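PDB 2ZBV: uncharacterized conserved protein from Thermotoga maritima, which binds adenosine and probably cleaves S-adenosyl-L-methionine, with hydroxide or a halide as the attacking nucleophile. Local coordinates for residues N42-S47 with L158-P163; H48-A53 with T97-E102; G172-V177 with L251-G256. All blocks are in the same frame, centred on the assembly; numbering follows the deposited sequence.

Contact 1 of 3, residues N42-S47 with L158-P163; sequences NVRKAS and LKMRKP
Here the capped N-terminal turn of helix 43-54, in this SAM hydrolase/halogenase fold, meets the extended loop between helix 127-140 and strand 164-166. N42 is the N-cap: its OD1 accepts from K45 N at 2.8 Å, the donor standing above the carbonyl plane. L158 enters first, its side chain directed at the helix. L158 CD1 reaches R44 CA at 3.7 Å and also touches S47 OG, while L158 CD2 lies 4.2 Å from V43 CG2. S47 OG is itself tied back to R44 O, 2.7 Å away. K159 starts its side chain away from the helix, and K159 O takes a weak hydrogen bond from R44 NH2, 3.4 Å long and bent to 133°. R44 gets there with CG anti to the backbone N (chi1 -176°) and a bend at chi3. An alanine in place of R44 would probably loosen the loop against the helix, since the weak bond and the packing on residue 160 would both go. M160, a poorly ordered selenomethionine whose atom positions are approximate, meets R44 tip to tip. M160 CE approaches the edge of the guanidinium, 3.2 Å from R44 NH1, and M160 CG lies in the guanidinium plane, 3.3 Å from the same nitrogen.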
ATOM      1  N   ASN A  42     -15.542   9.166   3.731  1.00 19.77           N
ATOM      2  CA  ASN A  42     -16.655   8.331   3.277  1.00 19.38           C
ATOM      3  C   ASN A  42     -17.024   7.190   4.226  1.00 20.51           C
ATOM      4  O   ASN A  42     -16.703   6.017   3.976  1.00 16.25           O
ATOM      5  CB  ASN A  42     -16.370   7.764   1.884  1.00 20.81           C
ATOM      6  CG  ASN A  42     -17.639   7.353   1.161  1.00 21.13           C
ATOM      7  OD1 ASN A  42     -18.564   6.827   1.770  1.00 23.46           O
ATOM      8  ND2 ASN A  42     -17.682   7.583  -0.147  1.00 23.03           N
ATOM      9  N   VAL A  43     -17.719   7.538   5.305  1.00 19.48           N
ATOM     10  CA  VAL A  43     -18.131   6.551   6.291  1.00 21.80           C
ATOM     11  C   VAL A  43     -19.097   5.522   5.703  1.00 19.61           C
ATOM     12  O   VAL A  43     -19.070   4.359   6.081  1.00 19.89           O
ATOM     13  CB  VAL A  43     -18.781   7.234   7.527  1.00 23.66           C
ATOM     14  CG1 VAL A  43     -17.756   8.101   8.242  1.00 24.07           C
ATOM     15  CG2 VAL A  43     -19.955   8.075   7.094  1.00 27.19           C
ATOM     16  N   ARG A  44     -19.953   5.938   4.778  1.00 21.98           N
ATOM     17  CA  ARG A  44     -20.892   4.992   4.170  1.00 22.71           C
ATOM     18  C   ARG A  44     -20.132   3.861   3.474  1.00 21.21           C
ATOM     19  O   ARG A  44     -20.460   2.683   3.645  1.00 19.04           O
ATOM     20  CB  ARG A  44     -21.802   5.695   3.158  1.00 26.89           C
ATOM     21  CG  ARG A  44     -22.867   4.770   2.553  1.00 33.51           C
ATOM     22  CD  ARG A  44     -23.874   5.554   1.725  1.00 38.94           C
ATOM     23  NE  ARG A  44     -24.558   6.575   2.520  1.00 43.89           N
ATOM     24  CZ  ARG A  44     -25.458   6.317   3.466  1.00 45.52           C
ATOM     25  NH1 ARG A  44     -25.800   5.065   3.743  1.00 46.61           N
ATOM     26  NH2 ARG A  44     -26.012   7.315   4.145  1.00 45.39           N
ATOM     27  N   LYS A  45     -19.122   4.224   2.687  1.00 20.25           N
ATOM     28  CA  LYS A  45     -18.306   3.235   1.979  1.00 21.70           C
ATOM     29  C   LYS A  45     -17.561   2.357   2.987  1.00 19.70           C
ATOM     30  O   LYS A  45     -17.535   1.127   2.874  1.00 18.81           O
ATOM     31  CB  LYS A  45     -17.297   3.940   1.063  1.00 24.83           C
ATOM     32  CG  LYS A  45     -16.045   3.114   0.755  1.00 27.63           C
ATOM     33  CD  LYS A  45     -16.370   1.832   0.016  1.00 30.86           C
ATOM     34  CE  LYS A  45     -16.123   1.976  -1.471  1.00 35.03           C
ATOM     35  NZ  LYS A  45     -14.689   2.234  -1.805  1.00 36.08           N
ATOM     36  N   ALA A  46     -16.954   2.994   3.976  1.00 17.73           N
ATOM     37  CA  ALA A  46     -16.224   2.254   4.997  1.00 19.18           C
ATOM     38  C   ALA A  46     -17.127   1.241   5.728  1.00 17.90           C
ATOM     39  O   ALA A  46     -16.689   0.133   6.034  1.00 18.58           O
ATOM     40  CB  ALA A  46     -15.599   3.231   6.006  1.00 17.71           C
ATOM     41  N   SER A  47     -18.381   1.609   5.987  1.00 17.00           N
ATOM     42  CA  SER A  47     -19.291   0.709   6.706  1.00 17.15           C
ATOM     43  C   SER A  47     -19.491  -0.583   5.924  1.00 17.16           C
ATOM     44  O   SER A  47     -19.535  -1.667   6.500  1.00 17.71           O
ATOM     45  CB  SER A  47     -20.644   1.396   6.998  1.00 16.83           C
ATOM     46  OG  SER A  47     -21.457   1.561   5.842  1.00 20.73           O
ATOM     47  N   LEU A 158     -26.527   5.026  10.115  1.00 33.94           N
ATOM     48  CA  LEU A 158     -26.569   5.629   8.791  1.00 36.34           C
ATOM     49  C   LEU A 158     -27.903   5.289   8.142  1.00 39.34           C
ATOM     50  O   LEU A 158     -28.269   4.116   8.039  1.00 38.65           O
ATOM     51  CB  LEU A 158     -25.444   5.082   7.907  1.00 35.03           C
ATOM     52  CG  LEU A 158     -24.015   5.551   8.171  1.00 36.72           C
ATOM     53  CD1 LEU A 158     -23.075   4.889   7.168  1.00 35.69           C
ATOM     54  CD2 LEU A 158     -23.946   7.067   8.044  1.00 37.38           C
ATOM     55  N   LYS A 159     -28.633   6.307   7.709  1.00 43.39           N
ATOM     56  CA  LYS A 159     -29.912   6.068   7.062  1.00 49.45           C
ATOM     57  C   LYS A 159     -29.664   5.386   5.724  1.00 51.59           C
ATOM     58  O   LYS A 159     -29.005   5.945   4.850  1.00 51.69           O
ATOM     59  CB  LYS A 159     -30.665   7.386   6.849  1.00 50.91           C
ATOM     60  CG  LYS A 159     -31.200   8.007   8.132  1.00 54.80           C
ATOM     61  CD  LYS A 159     -31.949   9.304   7.858  1.00 57.43           C
ATOM     62  CE  LYS A 159     -32.498   9.901   9.144  1.00 58.56           C
ATOM     63  NZ  LYS A 159     -31.415  10.147  10.138  1.00 58.84           N
HETATM   64  N   MSE A 160     -30.179   4.171   5.576  1.00 55.40           N
HETATM   65  CA  MSE A 160     -30.009   3.423   4.337  1.00 59.63           C
HETATM   66  C   MSE A 160     -31.318   2.794   3.899  1.00 59.65           C
HETATM   67  O   MSE A 160     -32.038   2.216   4.711  1.00 60.63           O
HETATM   68  CB  MSE A 160     -28.989   2.303   4.512  1.00 63.86           C
HETATM   69  CG  MSE A 160     -27.677   2.711   5.130  1.00 69.65           C
HETATM   70 SE   MSE A 160     -26.469   1.204   5.134  1.00 78.35          SE
HETATM   71  CE  MSE A 160     -24.962   2.031   4.233  1.00 74.80           C
ATOM     72  N   ARG A 161     -31.615   2.896   2.610  1.00 59.51           N
ATOM     73  CA  ARG A 161     -32.827   2.307   2.061  1.00 59.29           C
ATOM     74  C   ARG A 161     -32.534   0.830   1.814  1.00 57.74           C
ATOM     75  O   ARG A 161     -31.868   0.480   0.838  1.00 58.20           O
ATOM     76  CB  ARG A 161     -33.196   3.001   0.748  1.00 61.37           C
ATOM     77  CG  ARG A 161     -34.384   2.394   0.023  1.00 63.87           C
ATOM     78  CD  ARG A 161     -34.597   3.070  -1.321  1.00 65.86           C
ATOM     79  NE  ARG A 161     -35.654   2.431  -2.100  1.00 68.69           N
ATOM     80  CZ  ARG A 161     -36.935   2.394  -1.742  1.00 69.64           C
ATOM     81  NH1 ARG A 161     -37.331   2.964  -0.610  1.00 70.35           N
ATOM     82  NH2 ARG A 161     -37.821   1.787  -2.519  1.00 70.06           N
ATOM     83  N   LYS A 162     -33.019  -0.029   2.706  1.00 55.17           N
ATOM     84  CA  LYS A 162     -32.799  -1.468   2.589  1.00 53.53           C
ATOM     85  C   LYS A 162     -33.198  -2.014   1.224  1.00 52.36           C
ATOM     86  O   LYS A 162     -34.253  -1.673   0.691  1.00 52.09           O
ATOM     87  CB  LYS A 162     -33.581  -2.220   3.673  1.00 53.24           C
ATOM     88  CG  LYS A 162     -33.799  -3.700   3.355  1.00 53.32           C
ATOM     89  CD  LYS A 162     -32.979  -4.634   4.231  1.00 53.10           C
ATOM     90  CE  LYS A 162     -33.650  -4.869   5.574  1.00 52.46           C
ATOM     91  NZ  LYS A 162     -32.966  -5.944   6.345  1.00 52.44           N
ATOM     92  N   PRO A 163     -32.349  -2.872   0.636  1.00 51.31           N
ATOM     93  CA  PRO A 163     -32.675  -3.440  -0.673  1.00 50.95           C
ATOM     94  C   PRO A 163     -33.859  -4.388  -0.516  1.00 50.77           C
ATOM     95  O   PRO A 163     -33.845  -5.274   0.341  1.00 50.15           O
ATOM     96  CB  PRO A 163     -31.389  -4.165  -1.063  1.00 50.28           C
ATOM     97  CG  PRO A 163     -30.853  -4.611   0.256  1.00 51.23           C
ATOM     98  CD  PRO A 163     -31.057  -3.385   1.122  1.00 50.91           C
TER

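Contact 2 of 3, residues H48-A53 with T97-E102; sequences HVLYRA and TVVAEE
Y51 and V98 meet at the middle of this helix pair, where Y51 CB rests 3.5 Å from V98 CG1 and the side chains cross at about a right angle. The Y51 ring, thrown out by a chi1 of 170° with CG anti to the backbone N, offers one face to E102. E102 CG makes a CH-pi contact 3.7 Å from the Y51 ring centroid, displaced toward the rim, and a bend at chi2 follows before the carboxylate. V99 CG1 lies near the ring plane at its edge and packs 3.7 Å from Y51 CA; it also reaches L50 CG at 4.0 Å. At the other end V98 CG2 sits over one face of the H48 imidazole. Behind this shell, segments 48-53 and 97-102 of helices 43-54 and 97-103, both in the N-terminal SAM hydroxide adenosyltransferase domain, bring their short axes within 8.2 Å at 46°. T97 OG1 bonds to G94 O and L158 N as the second helix starts. V49 and L50 pack on L5 of strand 2-6, and H13 of the second subunit packs on V49 and R52. No hydrogen bond joins the segments, not even from the charged end of exposed E102, so aliphatic packing and the CH-pi contact hold them together.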
ATOM      1  N   HIS A  48     -19.585  -0.469   4.603  1.00 18.33           N
ATOM      2  CA  HIS A  48     -19.741  -1.642   3.741  1.00 18.29           C
ATOM      3  C   HIS A  48     -18.468  -2.483   3.667  1.00 17.02           C
ATOM      4  O   HIS A  48     -18.516  -3.705   3.823  1.00 15.74           O
ATOM      5  CB  HIS A  48     -20.140  -1.208   2.331  1.00 20.56           C
ATOM      6  CG  HIS A  48     -21.561  -0.756   2.224  1.00 21.97           C
ATOM      7  ND1 HIS A  48     -22.625  -1.611   2.413  1.00 20.91           N
ATOM      8  CD2 HIS A  48     -22.094   0.459   1.955  1.00 23.72           C
ATOM      9  CE1 HIS A  48     -23.754  -0.941   2.265  1.00 25.13           C
ATOM     10  NE2 HIS A  48     -23.460   0.318   1.985  1.00 26.33           N
ATOM     11  N   VAL A  49     -17.332  -1.832   3.413  1.00 16.03           N
ATOM     12  CA  VAL A  49     -16.045  -2.534   3.332  1.00 15.47           C
ATOM     13  C   VAL A  49     -15.753  -3.277   4.638  1.00 16.21           C
ATOM     14  O   VAL A  49     -15.264  -4.405   4.628  1.00 17.25           O
ATOM     15  CB  VAL A  49     -14.865  -1.556   3.065  1.00 14.96           C
ATOM     16  CG1 VAL A  49     -13.545  -2.321   3.124  1.00 15.73           C
ATOM     17  CG2 VAL A  49     -15.014  -0.903   1.676  1.00 14.39           C
ATOM     18  N   LEU A  50     -16.058  -2.633   5.759  1.00 15.45           N
ATOM     19  CA  LEU A  50     -15.833  -3.226   7.080  1.00 16.51           C
ATOM     20  C   LEU A  50     -16.603  -4.532   7.237  1.00 14.98           C
ATOM     21  O   LEU A  50     -16.044  -5.563   7.604  1.00 15.61           O
ATOM     22  CB  LEU A  50     -16.283  -2.255   8.172  1.00 13.82           C
ATOM     23  CG  LEU A  50     -16.247  -2.814   9.596  1.00 15.75           C
ATOM     24  CD1 LEU A  50     -14.804  -3.089   9.996  1.00 15.78           C
ATOM     25  CD2 LEU A  50     -16.890  -1.801  10.554  1.00 13.72           C
ATOM     26  N   TYR A  51     -17.899  -4.490   6.964  1.00 16.96           N
ATOM     27  CA  TYR A  51     -18.701  -5.701   7.089  1.00 18.68           C
ATOM     28  C   TYR A  51     -18.178  -6.832   6.201  1.00 18.87           C
ATOM     29  O   TYR A  51     -17.913  -7.934   6.671  1.00 20.41           O
ATOM     30  CB  TYR A  51     -20.157  -5.416   6.740  1.00 18.70           C
ATOM     31  CG  TYR A  51     -20.972  -6.679   6.610  1.00 20.75           C
ATOM     32  CD1 TYR A  51     -21.145  -7.535   7.699  1.00 21.41           C
ATOM     33  CD2 TYR A  51     -21.536  -7.044   5.386  1.00 22.90           C
ATOM     34  CE1 TYR A  51     -21.861  -8.725   7.573  1.00 22.63           C
ATOM     35  CE2 TYR A  51     -22.252  -8.236   5.250  1.00 23.83           C
ATOM     36  CZ  TYR A  51     -22.408  -9.067   6.345  1.00 23.27           C
ATOM     37  OH  TYR A  51     -23.098 -10.245   6.208  1.00 28.16           O
ATOM     38  N   ARG A  52     -18.024  -6.556   4.913  1.00 19.44           N
ATOM     39  CA  ARG A  52     -17.548  -7.577   3.988  1.00 19.98           C
ATOM     40  C   ARG A  52     -16.202  -8.172   4.375  1.00 18.68           C
ATOM     41  O   ARG A  52     -16.018  -9.387   4.317  1.00 16.62           O
ATOM     42  CB  ARG A  52     -17.535  -7.004   2.569  1.00 22.55           C
ATOM     43  CG  ARG A  52     -18.937  -6.566   2.184  1.00 24.52           C
ATOM     44  CD  ARG A  52     -19.076  -5.954   0.821  1.00 28.72           C
ATOM     45  NE  ARG A  52     -20.420  -5.389   0.705  1.00 30.52           N
ATOM     46  CZ  ARG A  52     -20.998  -5.043  -0.439  1.00 29.05           C
ATOM     47  NH1 ARG A  52     -20.353  -5.202  -1.587  1.00 27.51           N
ATOM     48  NH2 ARG A  52     -22.221  -4.530  -0.425  1.00 29.63           N
ATOM     49  N   ALA A  53     -15.261  -7.339   4.796  1.00 17.66           N
ATOM     50  CA  ALA A  53     -13.965  -7.875   5.200  1.00 17.63           C
ATOM     51  C   ALA A  53     -14.068  -8.692   6.492  1.00 18.41           C
ATOM     52  O   ALA A  53     -13.394  -9.715   6.633  1.00 17.41           O
ATOM     53  CB  ALA A  53     -12.969  -6.754   5.390  1.00 16.83           C
ATOM     54  N   THR A  97     -22.538   0.830  11.237  1.00 23.42           N
ATOM     55  CA  THR A  97     -23.929   0.542  10.902  1.00 24.54           C
ATOM     56  C   THR A  97     -24.191  -0.850  10.327  1.00 25.67           C
ATOM     57  O   THR A  97     -25.088  -1.560  10.801  1.00 24.66           O
ATOM     58  CB  THR A  97     -24.487   1.575   9.899  1.00 26.33           C
ATOM     59  OG1 THR A  97     -24.601   2.849  10.537  1.00 28.27           O
ATOM     60  CG2 THR A  97     -25.858   1.153   9.391  1.00 28.03           C
ATOM     61  N   VAL A  98     -23.417  -1.244   9.316  1.00 23.56           N
ATOM     62  CA  VAL A  98     -23.625  -2.539   8.679  1.00 21.36           C
ATOM     63  C   VAL A  98     -23.304  -3.743   9.569  1.00 21.70           C
ATOM     64  O   VAL A  98     -24.106  -4.671   9.651  1.00 18.86           O
ATOM     65  CB  VAL A  98     -22.839  -2.644   7.341  1.00 23.08           C
ATOM     66  CG1 VAL A  98     -23.275  -3.900   6.580  1.00 19.87           C
ATOM     67  CG2 VAL A  98     -23.092  -1.398   6.479  1.00 20.82           C
ATOM     68  N   VAL A  99     -22.154  -3.750  10.240  1.00 19.90           N
ATOM     69  CA  VAL A  99     -21.841  -4.887  11.108  1.00 20.93           C
ATOM     70  C   VAL A  99     -22.874  -5.001  12.232  1.00 22.00           C
ATOM     71  O   VAL A  99     -23.273  -6.106  12.603  1.00 21.06           O
ATOM     72  CB  VAL A  99     -20.437  -4.786  11.741  1.00 19.52           C
ATOM     73  CG1 VAL A  99     -19.374  -5.052  10.686  1.00 22.75           C
ATOM     74  CG2 VAL A  99     -20.243  -3.410  12.391  1.00 21.02           C
ATOM     75  N   ALA A 100     -23.300  -3.857  12.766  1.00 22.25           N
ATOM     76  CA  ALA A 100     -24.306  -3.825  13.827  1.00 25.35           C
ATOM     77  C   ALA A 100     -25.608  -4.460  13.343  1.00 26.61           C
ATOM     78  O   ALA A 100     -26.227  -5.250  14.050  1.00 26.27           O
ATOM     79  CB  ALA A 100     -24.579  -2.387  14.255  1.00 21.62           C
ATOM     80  N   GLU A 101     -26.016  -4.096  12.134  1.00 29.85           N
ATOM     81  CA  GLU A 101     -27.251  -4.600  11.547  1.00 32.91           C
ATOM     82  C   GLU A 101     -27.173  -6.068  11.139  1.00 32.56           C
ATOM     83  O   GLU A 101     -28.128  -6.821  11.333  1.00 33.62           O
ATOM     84  CB  GLU A 101     -27.626  -3.743  10.332  1.00 37.52           C
ATOM     85  CG  GLU A 101     -28.808  -4.260   9.517  1.00 45.11           C
ATOM     86  CD  GLU A 101     -30.127  -4.215  10.275  1.00 50.28           C
ATOM     87  OE1 GLU A 101     -31.154  -4.647   9.707  1.00 53.56           O
ATOM     88  OE2 GLU A 101     -30.142  -3.744  11.435  1.00 52.80           O
ATOM     89  N   GLU A 102     -26.036  -6.478  10.587  1.00 31.34           N
ATOM     90  CA  GLU A 102     -25.859  -7.852  10.130  1.00 29.27           C
ATOM     91  C   GLU A 102     -25.535  -8.869  11.217  1.00 28.82           C
ATOM     92  O   GLU A 102     -25.997 -10.009  11.164  1.00 27.23           O
ATOM     93  CB  GLU A 102     -24.762  -7.910   9.068  1.00 30.21           C
ATOM     94  CG  GLU A 102     -25.049  -7.103   7.812  1.00 32.83           C
ATOM     95  CD  GLU A 102     -26.278  -7.590   7.067  1.00 35.71           C
ATOM     96  OE1 GLU A 102     -26.450  -8.821   6.937  1.00 36.91           O
ATOM     97  OE2 GLU A 102     -27.067  -6.740   6.599  1.00 38.52           O
TER

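Contact 3 of 3, residues G172-V177 with L251-G256; sequences GEVAIV and LSVKEG
A classic beta bulge, in which A175 and I176 both face S184, kinks strand 169-177 of the C-terminal domain just where the turn before strand 258-262 comes across it. That turn follows helix 247-251, which ends in a Schellman motif with S252, at positive phi, as its C-prime residue.

The tight part centres on V174, a buried residue whose side chain points into the turn. V174 CG2 meets V253 CG2 tip to tip at 3.5 Å, closer than usual for two carbons, and V183 of the neighbouring strand touches both valines. V174 CG1, anti to the backbone N, packs against E255 CA at 3.7 Å. Next to them, G256 N donates to V174 O at 2.9 Å, nearly straight at 164° and on a lone pair in the carbonyl plane. G256 has a phi of 101°, at which a side chain would jam against the preceding carbonyl oxygen.

The looser, exposed side is K254 and the carbonyl of G256. K254 starts its side chain away from the strand, and E173 CB comes no nearer to G256 O than 4.2 Å.

E255 spans the two regions. Its side chain leaves the turn beside V174 and runs extended beyond CG past A175 O to the bulge. E255 OE1 lies close to the like-charged E39, while K45 forms a long, weak ion pair with OE2, which may temper the repulsion. E255 OE2 also accepts from V177 N at 3.0 Å, the donor 29° out of the carboxylate plane.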
ATOM      1  N   GLY A 172     -31.761  -1.454  -5.305  1.00 34.95           N
ATOM      2  CA  GLY A 172     -30.672  -1.286  -4.364  1.00 33.21           C
ATOM      3  C   GLY A 172     -29.776  -0.128  -4.745  1.00 34.13           C
ATOM      4  O   GLY A 172     -30.192   0.779  -5.473  1.00 33.90           O
ATOM      5  N   GLU A 173     -28.538  -0.159  -4.261  1.00 32.99           N
ATOM      6  CA  GLU A 173     -27.578   0.899  -4.546  1.00 32.63           C
ATOM      7  C   GLU A 173     -26.192   0.309  -4.741  1.00 29.22           C
ATOM      8  O   GLU A 173     -25.915  -0.794  -4.281  1.00 27.09           O
ATOM      9  CB  GLU A 173     -27.523   1.883  -3.375  1.00 36.87           C
ATOM     10  CG  GLU A 173     -28.877   2.416  -2.941  1.00 43.54           C
ATOM     11  CD  GLU A 173     -28.905   2.790  -1.472  1.00 46.03           C
ATOM     12  OE1 GLU A 173     -28.153   3.704  -1.073  1.00 48.59           O
ATOM     13  OE2 GLU A 173     -29.676   2.161  -0.718  1.00 48.26           O
ATOM     14  N   VAL A 174     -25.330   1.059  -5.421  1.00 29.49           N
ATOM     15  CA  VAL A 174     -23.949   0.650  -5.647  1.00 28.54           C
ATOM     16  C   VAL A 174     -23.223   0.891  -4.325  1.00 28.99           C
ATOM     17  O   VAL A 174     -23.184   2.018  -3.822  1.00 27.70           O
ATOM     18  CB  VAL A 174     -23.278   1.507  -6.745  1.00 29.30           C
ATOM     19  CG1 VAL A 174     -21.790   1.175  -6.835  1.00 29.45           C
ATOM     20  CG2 VAL A 174     -23.956   1.261  -8.090  1.00 29.61           C
ATOM     21  N   ALA A 175     -22.658  -0.168  -3.762  1.00 27.19           N
ATOM     22  CA  ALA A 175     -21.952  -0.064  -2.492  1.00 27.08           C
ATOM     23  C   ALA A 175     -20.450   0.159  -2.659  1.00 28.61           C
ATOM     24  O   ALA A 175     -19.845   0.972  -1.946  1.00 28.50           O
ATOM     25  CB  ALA A 175     -22.194  -1.324  -1.670  1.00 25.52           C
ATOM     26  N   ILE A 176     -19.851  -0.561  -3.604  1.00 25.98           N
ATOM     27  CA  ILE A 176     -18.415  -0.470  -3.827  1.00 25.39           C
ATOM     28  C   ILE A 176     -18.013  -0.704  -5.275  1.00 25.03           C
ATOM     29  O   ILE A 176     -18.529  -1.610  -5.929  1.00 23.72           O
ATOM     30  CB  ILE A 176     -17.661  -1.534  -2.999  1.00 24.46           C
ATOM     31  CG1 ILE A 176     -17.972  -1.369  -1.510  1.00 24.17           C
ATOM     32  CG2 ILE A 176     -16.156  -1.440  -3.270  1.00 25.81           C
ATOM     33  CD1 ILE A 176     -17.465  -2.509  -0.659  1.00 24.82           C
ATOM     34  N   VAL A 177     -17.099   0.126  -5.766  1.00 23.95           N
ATOM     35  CA  VAL A 177     -16.546  -0.033  -7.113  1.00 24.20           C
ATOM     36  C   VAL A 177     -15.093  -0.403  -6.812  1.00 24.91           C
ATOM     37  O   VAL A 177     -14.372   0.398  -6.204  1.00 24.69           O
ATOM     38  CB  VAL A 177     -16.572   1.288  -7.925  1.00 24.73           C
ATOM     39  CG1 VAL A 177     -15.776   1.122  -9.225  1.00 24.16           C
ATOM     40  CG2 VAL A 177     -18.016   1.680  -8.252  1.00 24.33           C
ATOM     41  N   LEU A 251     -21.312   1.214 -17.395  1.00 29.29           N
ATOM     42  CA  LEU A 251     -22.594   1.612 -16.829  1.00 29.98           C
ATOM     43  C   LEU A 251     -22.596   3.102 -16.517  1.00 31.88           C
ATOM     44  O   LEU A 251     -23.655   3.722 -16.407  1.00 30.77           O
ATOM     45  CB  LEU A 251     -22.865   0.826 -15.544  1.00 27.71           C
ATOM     46  CG  LEU A 251     -22.887  -0.703 -15.662  1.00 27.11           C
ATOM     47  CD1 LEU A 251     -23.063  -1.313 -14.278  1.00 25.81           C
ATOM     48  CD2 LEU A 251     -24.018  -1.139 -16.587  1.00 27.06           C
ATOM     49  N   SER A 252     -21.398   3.665 -16.381  1.00 33.05           N
ATOM     50  CA  SER A 252     -21.239   5.074 -16.054  1.00 35.25           C
ATOM     51  C   SER A 252     -21.887   5.304 -14.695  1.00 35.02           C
ATOM     52  O   SER A 252     -22.738   6.181 -14.532  1.00 36.61           O
ATOM     53  CB  SER A 252     -21.910   5.947 -17.118  1.00 36.37           C
ATOM     54  OG  SER A 252     -21.688   7.320 -16.851  1.00 41.44           O
ATOM     55  N   VAL A 253     -21.476   4.501 -13.718  1.00 33.17           N
ATOM     56  CA  VAL A 253     -22.021   4.590 -12.376  1.00 32.29           C
ATOM     57  C   VAL A 253     -20.945   4.801 -11.325  1.00 33.41           C
ATOM     58  O   VAL A 253     -19.770   4.514 -11.552  1.00 32.78           O
ATOM     59  CB  VAL A 253     -22.812   3.307 -12.018  1.00 33.12           C
ATOM     60  CG1 VAL A 253     -21.872   2.109 -11.953  1.00 29.68           C
ATOM     61  CG2 VAL A 253     -23.523   3.487 -10.702  1.00 33.36           C
ATOM     62  N   LYS A 254     -21.361   5.309 -10.171  1.00 34.02           N
ATOM     63  CA  LYS A 254     -20.458   5.551  -9.056  1.00 35.72           C
ATOM     64  C   LYS A 254     -21.144   5.068  -7.789  1.00 35.55           C
ATOM     65  O   LYS A 254     -22.345   4.808  -7.783  1.00 34.75           O
ATOM     66  CB  LYS A 254     -20.144   7.048  -8.936  1.00 38.43           C
ATOM     67  CG  LYS A 254     -21.383   7.924  -8.790  1.00 41.65           C
ATOM     68  CD  LYS A 254     -21.025   9.405  -8.734  1.00 46.06           C
ATOM     69  CE  LYS A 254     -22.276  10.282  -8.684  1.00 46.45           C
ATOM     70  NZ  LYS A 254     -23.114  10.150  -9.913  1.00 48.01           N
ATOM     71  N   GLU A 255     -20.374   4.947  -6.718  1.00 35.86           N
ATOM     72  CA  GLU A 255     -20.912   4.503  -5.445  1.00 36.55           C
ATOM     73  C   GLU A 255     -22.045   5.409  -4.971  1.00 37.27           C
ATOM     74  O   GLU A 255     -21.959   6.630  -5.068  1.00 36.33           O
ATOM     75  CB  GLU A 255     -19.792   4.457  -4.412  1.00 35.70           C
ATOM     76  CG  GLU A 255     -18.891   3.248  -4.587  1.00 38.67           C
ATOM     77  CD  GLU A 255     -17.526   3.425  -3.954  1.00 39.23           C
ATOM     78  OE1 GLU A 255     -17.431   4.152  -2.942  1.00 42.91           O
ATOM     79  OE2 GLU A 255     -16.551   2.823  -4.458  1.00 35.85           O
ATOM     80  N   GLY A 256     -23.111   4.796  -4.471  1.00 37.20           N
ATOM     81  CA  GLY A 256     -24.250   5.557  -3.991  1.00 37.06           C
ATOM     82  C   GLY A 256     -25.397   5.596  -4.985  1.00 36.83           C
ATOM     83  O   GLY A 256     -26.555   5.758  -4.597  1.00 37.01           O
TER

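How the contacts relate
From the N terminus, helix 43-54 supplies one segment to contact 1 and the next to contact 2. Contact 2 closes first, at 97-102, around a loop that includes strands of the central sheet. The larger loop of contact 1, closed at 158-163, encloses it. The two touch where S47 packs on V98 and M160 on H48. Contact 3 follows in series, closing a separate loop that runs through five strands of the C-terminal domain. Helix 43-54 also packs against strand 169-177 of that domain, with H48, V49 and R52 on A175 and I176, so the helix shared by contacts 1 and 2 also borders contact 3.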